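Local coordinates for zinc transport protein ZntB (Vibrio parahaemolyticus RIMD 2210633, PDB 3CK6) that probably acts as a zinc:proton symporter of the CorA family, likely mediating zinc uptake, and forms through its cytoplasmic domain a funnel-shaped homopentamer, at residues E158-N161 with E162-V165; S182-R185 with F186-Q190; H216-I219 with T220-N223; N223-I226 with E227-G231. The protein carries 1 engineered substitution. One frame throughout, in Å; residues are numbered along the deposited sequence.

Overall arrangement
All four contacts are local: three join successive turns of long helices of the ZntB cytoplasmic domain, and contact 1 joins the end of helix 134-161 to the loop after it. Contacts 3 and 4 follow each other on helix 209-246 and share Asn223, with centres about 11 Å apart. Contact 2, on helix 173-199, lies beside both: Lys184 NZ forms a salt bridge with Glu227 OE1 at 2.5 Å, and Asn223 ND2 lies 3.0 Å from Ile187 O, a probable hydrogen bond. Contact 1 touches contact 4 where Leu160 CD2 meets Tyr229 CB at 3.5 Å; its centre is about 23 Å from that of contact 2. Contacts 2, 3 and 4 also face neighbouring subunits of the pentamer.

Contact 1: E158-N161 with E162-V165; sequences ETLN and EFDV
Phe163 folds back at the C-terminal end of helix 134-161, in the cytoplasmic domain of this CorA-family transporter, and packs its ring against Thr159 and Leu160, a local contact where the helix gives way to the loop leading to helix 173-199. Its CB starts 3.3 Å from Leu160 O, and CG keeps close to the same carbonyl. From there the two sides of the ring part company. CD1 and CE1 run past Thr159 O, and CE1 ends 4.0 Å from Thr159 CG2; CE2 and CZ turn to the other neighbour, with CE2 3.6 Å from Leu160 CD1. Against the centre of one face sits Leu160 CA, 3.9 Å from the ring centroid and 13° off the ring normal, which makes this a CH-pi contact over the face. With Phe163 CG anti to the carbonyl carbon of Phe163 (chi1 -72°), the ring is carried back along the helix and lies alongside the Leu160 side chain, both pointing the same way.

Backbone bonds close the turn. Phe163 N donates to Leu160 O at 3.0 Å, and Glu162 N reaches Thr159 O; both donors stand well above the carbonyl planes, and both bonds span three residues, unlike the four of a regular alpha-helical turn. A further bond from Glu162 N to Glu158 O is weak. Phe163 also stacks on Phe236 of helix 209-246, which ties this helix end to the long C-terminal helix, while Asp164 N is bonded to Thr170 OG1. The Glu162 side chain runs past the Glu158 carbonyl, its CG 3.3 Å from Glu158 O.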
loop_
_atom_site.group_PDB
_atom_site.type_symbol
_atom_site.label_atom_id
_atom_site.label_comp_id
_atom_site.label_asym_id
_atom_site.label_seq_id
_atom_site.Cartn_x
_atom_site.Cartn_y
_atom_site.Cartn_z
ATOM N N GLU E 158 22.065 6.538 20.431
ATOM C CA GLU E 158 22.607 6.919 21.758
ATOM C C GLU E 158 21.591 7.653 22.627
ATOM O O GLU E 158 21.456 7.379 23.824
ATOM C CB GLU E 158 23.818 7.845 21.606
ATOM C CG GLU E 158 25.093 7.205 21.091
ATOM C CD GLU E 158 26.323 7.769 21.786
ATOM O OE1 GLU E 158 26.168 8.364 22.882
ATOM O OE2 GLU E 158 27.441 7.610 21.239
ATOM N N THR E 159 20.915 8.621 22.019
ATOM C CA THR E 159 19.870 9.387 22.678
ATOM C C THR E 159 18.774 8.432 23.147
ATOM O O THR E 159 18.377 8.465 24.320
ATOM C CB THR E 159 19.303 10.476 21.727
ATOM O OG1 THR E 159 20.342 11.406 21.412
ATOM C CG2 THR E 159 18.136 11.240 22.355
ATOM N N LEU E 160 18.326 7.572 22.234
ATOM C CA LEU E 160 17.234 6.619 22.469
ATOM C C LEU E 160 17.543 5.613 23.579
ATOM O O LEU E 160 16.743 5.448 24.511
ATOM C CB LEU E 160 16.847 5.896 21.159
ATOM C CG LEU E 160 15.748 6.496 20.261
ATOM C CD1 LEU E 160 15.850 8.009 20.127
ATOM C CD2 LEU E 160 15.728 5.845 18.885
ATOM N N ASN E 161 18.703 4.964 23.491
ATOM C CA ASN E 161 19.119 3.980 24.497
ATOM C C ASN E 161 19.187 4.565 25.908
ATOM O O ASN E 161 19.107 3.825 26.893
ATOM C CB ASN E 161 20.467 3.343 24.136
ATOM C CG ASN E 161 20.393 2.414 22.916
ATOM O OD1 ASN E 161 19.310 2.065 22.425
ATOM N ND2 ASN E 161 21.561 1.997 22.435
ATOM N N GLU E 162 19.321 5.887 25.995
ATOM C CA GLU E 162 19.435 6.571 27.280
ATOM C C GLU E 162 18.096 7.084 27.835
ATOM O O GLU E 162 18.059 7.644 28.939
ATOM C CB GLU E 162 20.493 7.683 27.212
ATOM C CG GLU E 162 21.917 7.130 27.048
ATOM C CD GLU E 162 22.995 8.202 26.926
ATOM O OE1 GLU E 162 24.112 7.969 27.446
ATOM O OE2 GLU E 162 22.740 9.261 26.303
ATOM N N PHE E 163 17.005 6.880 27.083
ATOM C CA PHE E 163 15.655 7.199 27.580
ATOM C C PHE E 163 15.398 6.428 28.859
ATOM O O PHE E 163 15.505 5.200 28.888
ATOM C CB PHE E 163 14.545 6.834 26.582
ATOM C CG PHE E 163 14.466 7.729 25.373
ATOM C CD1 PHE E 163 14.996 9.021 25.394
ATOM C CD2 PHE E 163 13.825 7.280 24.210
ATOM C CE1 PHE E 163 14.913 9.847 24.264
ATOM C CE2 PHE E 163 13.739 8.095 23.077
ATOM C CZ PHE E 163 14.287 9.378 23.106
ATOM N N ASP E 164 15.059 7.163 29.911
ATOM C CA ASP E 164 14.696 6.569 31.183
ATOM C C ASP E 164 13.511 7.357 31.732
ATOM O O ASP E 164 13.624 8.551 32.014
ATOM C CB ASP E 164 15.888 6.587 32.137
ATOM C CG ASP E 164 15.558 5.990 33.491
ATOM O OD1 ASP E 164 15.473 4.741 33.597
ATOM O OD2 ASP E 164 15.391 6.777 34.442
ATOM N N VAL E 165 12.377 6.672 31.844
ATOM C CA VAL E 165 11.095 7.292 32.182
ATOM C C VAL E 165 11.091 7.972 33.576
ATOM O O VAL E 165 10.319 8.906 33.824
ATOM C CB VAL E 165 9.923 6.270 32.004
ATOM C CG1 VAL E 165 10.013 5.119 33.018
ATOM C CG2 VAL E 165 8.566 6.963 32.070
#

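Contact 2: S182-R185 with F186-Q190; sequences SIKR and FIRPQ
Phe186 and Arg185, adjacent on helix 173-199, lie side by side, and this local contact is built chiefly round them. Arg185 runs extended from CG to NE, with CG anti to the backbone N (chi1 175°), and this straight course takes it along one face of the phenyl ring. CD sits over that face near its rim, 4.0 Å from the ring centroid and 25° off the normal, a CH-pi contact. Farther out, NE comes within 3.6 Å of Phe186 CZ, and the guanidinium plane is only 19° from that of the ring, so the two flat groups overlap nearly parallel at their margins. The polar end is held across the subunit boundary, where Arg185 NH2 bonds Thr225 OG1 of a neighbouring subunit, while Phe186 makes a cation-pi contact with Arg82 of its own chain.

The helix is kinked here. Pro189 has no N-H to give, and its CD instead sits 3.3 Å from Arg185 O. Phe186 N makes no bond to Ser182 O four residues back and donates to Ile183 O instead, at 3.1 Å and from well above the carbonyl plane. The same oxygen accepts from Ile187 N, which approaches in the carbonyl plane at 2.9 Å. Arg188 N keeps the regular bond to Lys184 O.

Lys184 and Arg188 lie alongside each other on another side of the helix, Lys184 extended and Arg188 bent near its end, with Lys184 CE 4.0 Å from Arg188 NH2. Both turn toward Glu227 of helix 209-246: Lys184 NZ makes a salt bridge with its OE1, and Arg188 NH2 a long, weak ion pair with the same oxygen.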
loop_
_atom_site.group_PDB
_atom_site.type_symbol
_atom_site.label_atom_id
_atom_site.label_comp_id
_atom_site.label_asym_id
_atom_site.label_seq_id
_atom_site.Cartn_x
_atom_site.Cartn_y
_atom_site.Cartn_z
ATOM N N SER E 182 12.849 14.667 9.728
ATOM C CA SER E 182 13.650 15.485 8.810
ATOM C C SER E 182 14.508 14.613 7.881
ATOM O O SER E 182 14.558 14.884 6.678
ATOM C CB SER E 182 14.521 16.496 9.563
ATOM O OG SER E 182 13.743 17.361 10.377
ATOM N N ILE E 183 15.169 13.587 8.435
ATOM C CA ILE E 183 15.971 12.604 7.656
ATOM C C ILE E 183 15.087 11.788 6.740
ATOM O O ILE E 183 15.429 11.553 5.548
ATOM C CB ILE E 183 16.741 11.555 8.577
ATOM C CG1 ILE E 183 17.709 12.220 9.567
ATOM C CG2 ILE E 183 17.513 10.542 7.758
ATOM C CD1 ILE E 183 18.478 13.414 9.060
ATOM N N LYS E 184 13.977 11.308 7.298
ATOM C CA LYS E 184 13.099 10.372 6.576
ATOM C C LYS E 184 12.548 11.018 5.301
ATOM O O LYS E 184 12.410 10.353 4.271
ATOM C CB LYS E 184 11.952 9.903 7.462
ATOM C CG LYS E 184 10.893 9.104 6.700
ATOM C CD LYS E 184 9.786 8.663 7.658
ATOM C CE LYS E 184 8.673 7.937 6.899
ATOM N NZ LYS E 184 7.776 7.218 7.849
ATOM N N ARG E 185 12.267 12.319 5.394
ATOM C CA ARG E 185 11.764 13.125 4.284
ATOM C C ARG E 185 12.563 12.909 2.992
ATOM O O ARG E 185 11.989 12.874 1.896
ATOM C CB ARG E 185 11.771 14.611 4.675
ATOM C CG ARG E 185 11.381 15.591 3.563
ATOM C CD ARG E 185 11.669 17.013 4.009
ATOM N NE ARG E 185 11.233 18.013 3.036
ATOM C CZ ARG E 185 11.409 19.318 3.179
ATOM N NH1 ARG E 185 12.012 19.794 4.279
ATOM N NH2 ARG E 185 10.960 20.162 2.224
ATOM N N PHE E 186 13.878 12.762 3.134
ATOM C CA PHE E 186 14.783 12.575 1.987
ATOM C C PHE E 186 15.303 11.148 1.794
ATOM O O PHE E 186 15.666 10.747 0.681
ATOM C CB PHE E 186 15.956 13.526 2.113
ATOM C CG PHE E 186 15.538 14.980 2.134
ATOM C CD1 PHE E 186 14.844 15.522 1.052
ATOM C CD2 PHE E 186 15.805 15.777 3.235
ATOM C CE1 PHE E 186 14.448 16.866 1.042
ATOM C CE2 PHE E 186 15.403 17.135 3.242
ATOM C CZ PHE E 186 14.722 17.668 2.132
ATOM N N ILE E 187 15.382 10.405 2.880
ATOM C CA ILE E 187 15.999 9.095 2.807
ATOM C C ILE E 187 15.097 8.044 2.160
ATOM O O ILE E 187 15.575 7.172 1.446
ATOM C CB ILE E 187 16.665 8.725 4.143
ATOM C CG1 ILE E 187 17.890 9.638 4.286
ATOM C CG2 ILE E 187 17.092 7.267 4.164
ATOM C CD1 ILE E 187 18.719 9.385 5.509
ATOM N N ARG E 188 13.786 8.184 2.352
ATOM C CA ARG E 188 12.816 7.386 1.598
ATOM C C ARG E 188 12.971 7.571 0.057
ATOM O O ARG E 188 13.215 6.589 -0.662
ATOM C CB ARG E 188 11.394 7.674 2.104
ATOM C CG ARG E 188 10.327 6.702 1.621
ATOM C CD ARG E 188 9.206 6.579 2.667
ATOM N NE ARG E 188 8.885 5.172 2.950
ATOM C CZ ARG E 188 9.436 4.444 3.924
ATOM N NH1 ARG E 188 9.078 3.170 4.074
ATOM N NH2 ARG E 188 10.344 4.974 4.750
ATOM N N PRO E 189 12.876 8.827 -0.462
ATOM C CA PRO E 189 13.172 9.052 -1.899
ATOM C C PRO E 189 14.550 8.574 -2.377
ATOM O O PRO E 189 14.672 8.138 -3.533
ATOM C CB PRO E 189 13.122 10.581 -2.035
ATOM C CG PRO E 189 12.311 11.047 -0.948
ATOM C CD PRO E 189 12.444 10.074 0.200
ATOM N N GLN E 190 15.572 8.672 -1.520
ATOM C CA GLN E 190 16.932 8.226 -1.865
ATOM C C GLN E 190 16.948 6.743 -2.181
ATOM O O GLN E 190 17.643 6.297 -3.098
ATOM C CB GLN E 190 17.890 8.495 -0.703
ATOM C CG GLN E 190 19.394 8.346 -1.026
ATOM C CD GLN E 190 20.151 9.633 -0.696
ATOM O OE1 GLN E 190 19.636 10.723 -0.953
ATOM N NE2 GLN E 190 21.341 9.518 -0.087
#

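Contact 3: H216-I219 with T220-N223; sequences HNNI and TRIN
This is a local contact between successive turns of helix 209-246, partly buried against helices 134-161 and 173-199 of the same chain and a neighbouring subunit. His216 O accepts from both Thr220 N, at 3.0 Å, and Thr220 OG1, at 2.8 Å, from opposite faces of its carbonyl plane. With OG1 anti to the carbonyl carbon (chi1 -57°), the Thr220 hydroxyl swings back along the helix, which also brings it over one face of the His216 imidazole, near the rim.

Ile219 O is gripped twice as well. Asn223 N donates at 3.0 Å, while Asn223 ND2 comes from above the carbonyl plane at 3.3 Å; ND2 also bonds Ile187 O on helix 173-199.

Asn218 and Arg221 lie side by side, their amide and guanidinium planes 63° apart. Water 1 joins them, donating to Asn218 OD1 at 2.8 Å and accepting from Arg221 NE at 3.0 Å, in the plane of the guanidinium at its edge. Arg221 NH1 makes a salt bridge with Asp150 and Asn218 ND2 bonds Glu143, both on helix 134-161, whereas Asn217 OD1 bonds Arg66 of a neighbouring subunit. The bond from Thr220 OG1 to His216 O, four residues back, is the hydroxyl-to-carbonyl bond common for threonine in alpha-helices.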
loop_
_atom_site.group_PDB
_atom_site.type_symbol
_atom_site.label_atom_id
_atom_site.label_comp_id
_atom_site.label_asym_id
_atom_site.label_seq_id
_atom_site.Cartn_x
_atom_site.Cartn_y
_atom_site.Cartn_z
ATOM N N HIS E 216 22.039 -0.400 -2.492
ATOM C CA HIS E 216 20.586 -0.390 -2.347
ATOM C C HIS E 216 20.104 -1.077 -1.041
ATOM O O HIS E 216 19.204 -0.574 -0.372
ATOM C CB HIS E 216 19.920 -1.043 -3.571
ATOM C CG HIS E 216 18.433 -0.940 -3.554
ATOM N ND1 HIS E 216 17.610 -2.021 -3.761
ATOM C CD2 HIS E 216 17.615 0.115 -3.309
ATOM C CE1 HIS E 216 16.348 -1.639 -3.653
ATOM N NE2 HIS E 216 16.324 -0.348 -3.386
ATOM N N ASN E 217 20.688 -2.237 -0.722
ATOM C CA ASN E 217 20.377 -2.934 0.527
ATOM C C ASN E 217 20.710 -2.052 1.741
ATOM O O ASN E 217 19.941 -1.994 2.708
ATOM C CB ASN E 217 21.094 -4.270 0.631
ATOM C CG ASN E 217 20.468 -5.181 1.693
ATOM O OD1 ASN E 217 19.252 -5.364 1.720
ATOM N ND2 ASN E 217 21.299 -5.755 2.560
ATOM N N ASN E 218 21.852 -1.370 1.687
ATOM C CA ASN E 218 22.208 -0.428 2.765
ATOM C C ASN E 218 21.227 0.724 2.980
ATOM O O ASN E 218 20.920 1.059 4.128
ATOM C CB ASN E 218 23.638 0.099 2.595
ATOM C CG ASN E 218 24.682 -0.973 2.896
ATOM O OD1 ASN E 218 24.405 -1.899 3.639
ATOM N ND2 ASN E 218 25.864 -0.873 2.282
ATOM N N ILE E 219 20.767 1.357 1.902
ATOM C CA ILE E 219 19.799 2.472 2.052
ATOM C C ILE E 219 18.448 1.929 2.568
ATOM O O ILE E 219 17.820 2.555 3.395
ATOM C CB ILE E 219 19.634 3.345 0.774
ATOM C CG1 ILE E 219 18.706 4.561 1.038
ATOM C CG2 ILE E 219 19.125 2.539 -0.387
ATOM C CD1 ILE E 219 19.364 5.639 1.889
ATOM N N THR E 220 18.061 0.734 2.107
ATOM C CA THR E 220 16.837 0.073 2.583
ATOM C C THR E 220 16.950 -0.187 4.082
ATOM O O THR E 220 16.034 0.152 4.833
ATOM C CB THR E 220 16.580 -1.237 1.823
ATOM O OG1 THR E 220 16.513 -0.943 0.428
ATOM C CG2 THR E 220 15.264 -1.910 2.266
ATOM N N ARG E 221 18.085 -0.751 4.508
ATOM C CA ARG E 221 18.362 -0.941 5.944
ATOM C C ARG E 221 18.238 0.371 6.730
ATOM O O ARG E 221 17.616 0.402 7.806
ATOM C CB ARG E 221 19.734 -1.578 6.180
ATOM C CG ARG E 221 20.156 -1.571 7.702
ATOM C CD ARG E 221 21.562 -2.243 7.848
ATOM N NE ARG E 221 22.570 -1.547 7.048
ATOM C CZ ARG E 221 23.056 -0.332 7.313
ATOM N NH1 ARG E 221 23.956 0.206 6.500
ATOM N NH2 ARG E 221 22.647 0.356 8.376
ATOM N N ILE E 222 18.839 1.448 6.205
ATOM C CA ILE E 222 18.711 2.776 6.830
ATOM C C ILE E 222 17.249 3.178 7.050
ATOM O O ILE E 222 16.870 3.556 8.186
ATOM C CB ILE E 222 19.540 3.859 6.073
ATOM C CG1 ILE E 222 21.045 3.525 6.191
ATOM C CG2 ILE E 222 19.163 5.307 6.539
ATOM C CD1 ILE E 222 21.974 4.407 5.349
ATOM N N ASN E 223 16.430 3.074 6.001
ATOM C CA ASN E 223 14.997 3.400 6.085
ATOM C C ASN E 223 14.267 2.570 7.138
ATOM O O ASN E 223 13.481 3.111 7.905
ATOM C CB ASN E 223 14.298 3.266 4.723
ATOM C CG ASN E 223 14.403 4.525 3.894
ATOM O OD1 ASN E 223 13.771 5.529 4.200
ATOM N ND2 ASN E 223 15.228 4.494 2.853
HETATM O O HOH W 1 22.606 -3.671 4.945
#

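Contact 4: N223-I226 with E227-G231; sequences NETI and EFYLG
The backbone of 223-231 is regular alpha-helix: Glu227 N, Phe228 N, Tyr229 N and Leu230 N each donate to the carbonyl four residues earlier, and Tyr229 N to Thr225 O is the shortest of the four at 2.8 Å. This local contact belongs to the middle of helix 209-246, the long C-terminal helix of the cytoplasmic domain.

Thr225 and Tyr229, one turn apart, point the same way. With Thr225 OG1 beside the backbone N (chi1 -74°), the methyl CG2 falls anti to that N and lies over one face of the phenol ring toward the rim, with CG2 3.4 Å from Tyr229 CE2 and 3.5 Å from Tyr229 CZ. Measured to the ring centroid, CG2 is 3.8 Å away and 27° off the normal, a CH-pi contact. At the inner end of the same ring, Tyr229 CG rests 3.5 Å from Thr225 O. Tyr229 also packs on Glu157 and Leu160 of helix 134-161. The Thr225 hydroxyl, whose stronger partner lies on a neighbouring subunit, bonds weakly to Arg221 O, so methyl and hydroxyl serve different partners.

Ile226 and Leu230 form a second, looser pair on the side that meets helix 173-199, with Ile226 CG2 and Leu230 CD1 4.1 Å apart. Glu224 OE1 makes a salt bridge with Arg66 of the neighbouring subunit. The Phe228 ring has Thr225 O at its edge, near the ring plane. The Glu227 chain bends at its second torsion (chi2 -63°), and its CG lies 3.5 Å from Asn223 O.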
loop_
_atom_site.group_PDB
_atom_site.type_symbol
_atom_site.label_atom_id
_atom_site.label_comp_id
_atom_site.label_asym_id
_atom_site.label_seq_id
_atom_site.Cartn_x
_atom_site.Cartn_y
_atom_site.Cartn_z
ATOM N N ASN E 223 16.430 3.074 6.001
ATOM C CA ASN E 223 14.997 3.400 6.085
ATOM C C ASN E 223 14.267 2.570 7.138
ATOM O O ASN E 223 13.481 3.111 7.905
ATOM C CB ASN E 223 14.298 3.266 4.723
ATOM C CG ASN E 223 14.403 4.525 3.894
ATOM O OD1 ASN E 223 13.771 5.529 4.200
ATOM N ND2 ASN E 223 15.228 4.494 2.853
ATOM N N GLU E 224 14.547 1.276 7.193
ATOM C CA GLU E 224 13.959 0.419 8.223
ATOM C C GLU E 224 14.390 0.781 9.634
ATOM O O GLU E 224 13.598 0.687 10.549
ATOM C CB GLU E 224 14.234 -1.053 7.953
ATOM C CG GLU E 224 13.613 -1.492 6.621
ATOM C CD GLU E 224 14.040 -2.872 6.148
ATOM O OE1 GLU E 224 15.070 -3.444 6.619
ATOM O OE2 GLU E 224 13.319 -3.384 5.261
ATOM N N THR E 225 15.651 1.170 9.795
ATOM C CA THR E 225 16.183 1.584 11.088
ATOM C C THR E 225 15.502 2.862 11.583
ATOM O O THR E 225 15.126 2.961 12.763
ATOM C CB THR E 225 17.713 1.762 11.027
ATOM O OG1 THR E 225 18.311 0.472 10.995
ATOM C CG2 THR E 225 18.205 2.454 12.298
ATOM N N ILE E 226 15.356 3.827 10.680
ATOM C CA ILE E 226 14.604 5.058 10.962
ATOM C C ILE E 226 13.189 4.752 11.468
ATOM O O ILE E 226 12.762 5.318 12.469
ATOM C CB ILE E 226 14.576 6.002 9.728
ATOM C CG1 ILE E 226 15.969 6.595 9.504
ATOM C CG2 ILE E 226 13.536 7.162 9.924
ATOM C CD1 ILE E 226 16.054 7.477 8.324
ATOM N N GLU E 227 12.472 3.859 10.780
ATOM C CA GLU E 227 11.112 3.485 11.196
ATOM C C GLU E 227 11.102 2.835 12.550
ATOM O O GLU E 227 10.193 3.068 13.353
ATOM C CB GLU E 227 10.412 2.576 10.177
ATOM C CG GLU E 227 10.135 3.246 8.866
ATOM C CD GLU E 227 9.176 4.423 8.999
ATOM O OE1 GLU E 227 9.485 5.484 8.431
ATOM O OE2 GLU E 227 8.134 4.282 9.677
ATOM N N PHE E 228 12.130 2.045 12.827
ATOM C CA PHE E 228 12.264 1.424 14.123
ATOM C C PHE E 228 12.496 2.479 15.206
ATOM O O PHE E 228 11.848 2.440 16.261
ATOM C CB PHE E 228 13.393 0.395 14.142
ATOM C CG PHE E 228 13.714 -0.107 15.511
ATOM C CD1 PHE E 228 12.762 -0.818 16.251
ATOM C CD2 PHE E 228 14.966 0.130 16.066
ATOM C CE1 PHE E 228 13.056 -1.291 17.538
ATOM C CE2 PHE E 228 15.274 -0.326 17.335
ATOM C CZ PHE E 228 14.312 -1.033 18.090
ATOM N N TYR E 229 13.415 3.414 14.952
ATOM C CA TYR E 229 13.682 4.476 15.958
ATOM C C TYR E 229 12.446 5.335 16.200
ATOM O O TYR E 229 12.183 5.734 17.329
ATOM C CB TYR E 229 14.862 5.359 15.556
ATOM C CG TYR E 229 16.214 4.664 15.596
ATOM C CD1 TYR E 229 16.419 3.498 16.348
ATOM C CD2 TYR E 229 17.286 5.191 14.900
ATOM C CE1 TYR E 229 17.669 2.875 16.392
ATOM C CE2 TYR E 229 18.539 4.576 14.926
ATOM C CZ TYR E 229 18.724 3.425 15.662
ATOM O OH TYR E 229 19.971 2.837 15.664
ATOM N N LEU E 230 11.701 5.624 15.138
ATOM C CA LEU E 230 10.444 6.373 15.266
ATOM C C LEU E 230 9.451 5.582 16.113
ATOM O O LEU E 230 8.698 6.164 16.881
ATOM C CB LEU E 230 9.854 6.695 13.913
ATOM C CG LEU E 230 10.425 7.864 13.118
ATOM C CD1 LEU E 230 9.892 7.747 11.706
ATOM C CD2 LEU E 230 9.984 9.165 13.771
ATOM N N GLY E 231 9.477 4.251 15.990
ATOM C CA GLY E 231 8.646 3.372 16.819
ATOM C C GLY E 231 9.055 3.384 18.282
ATOM O O GLY E 231 8.205 3.365 19.165
#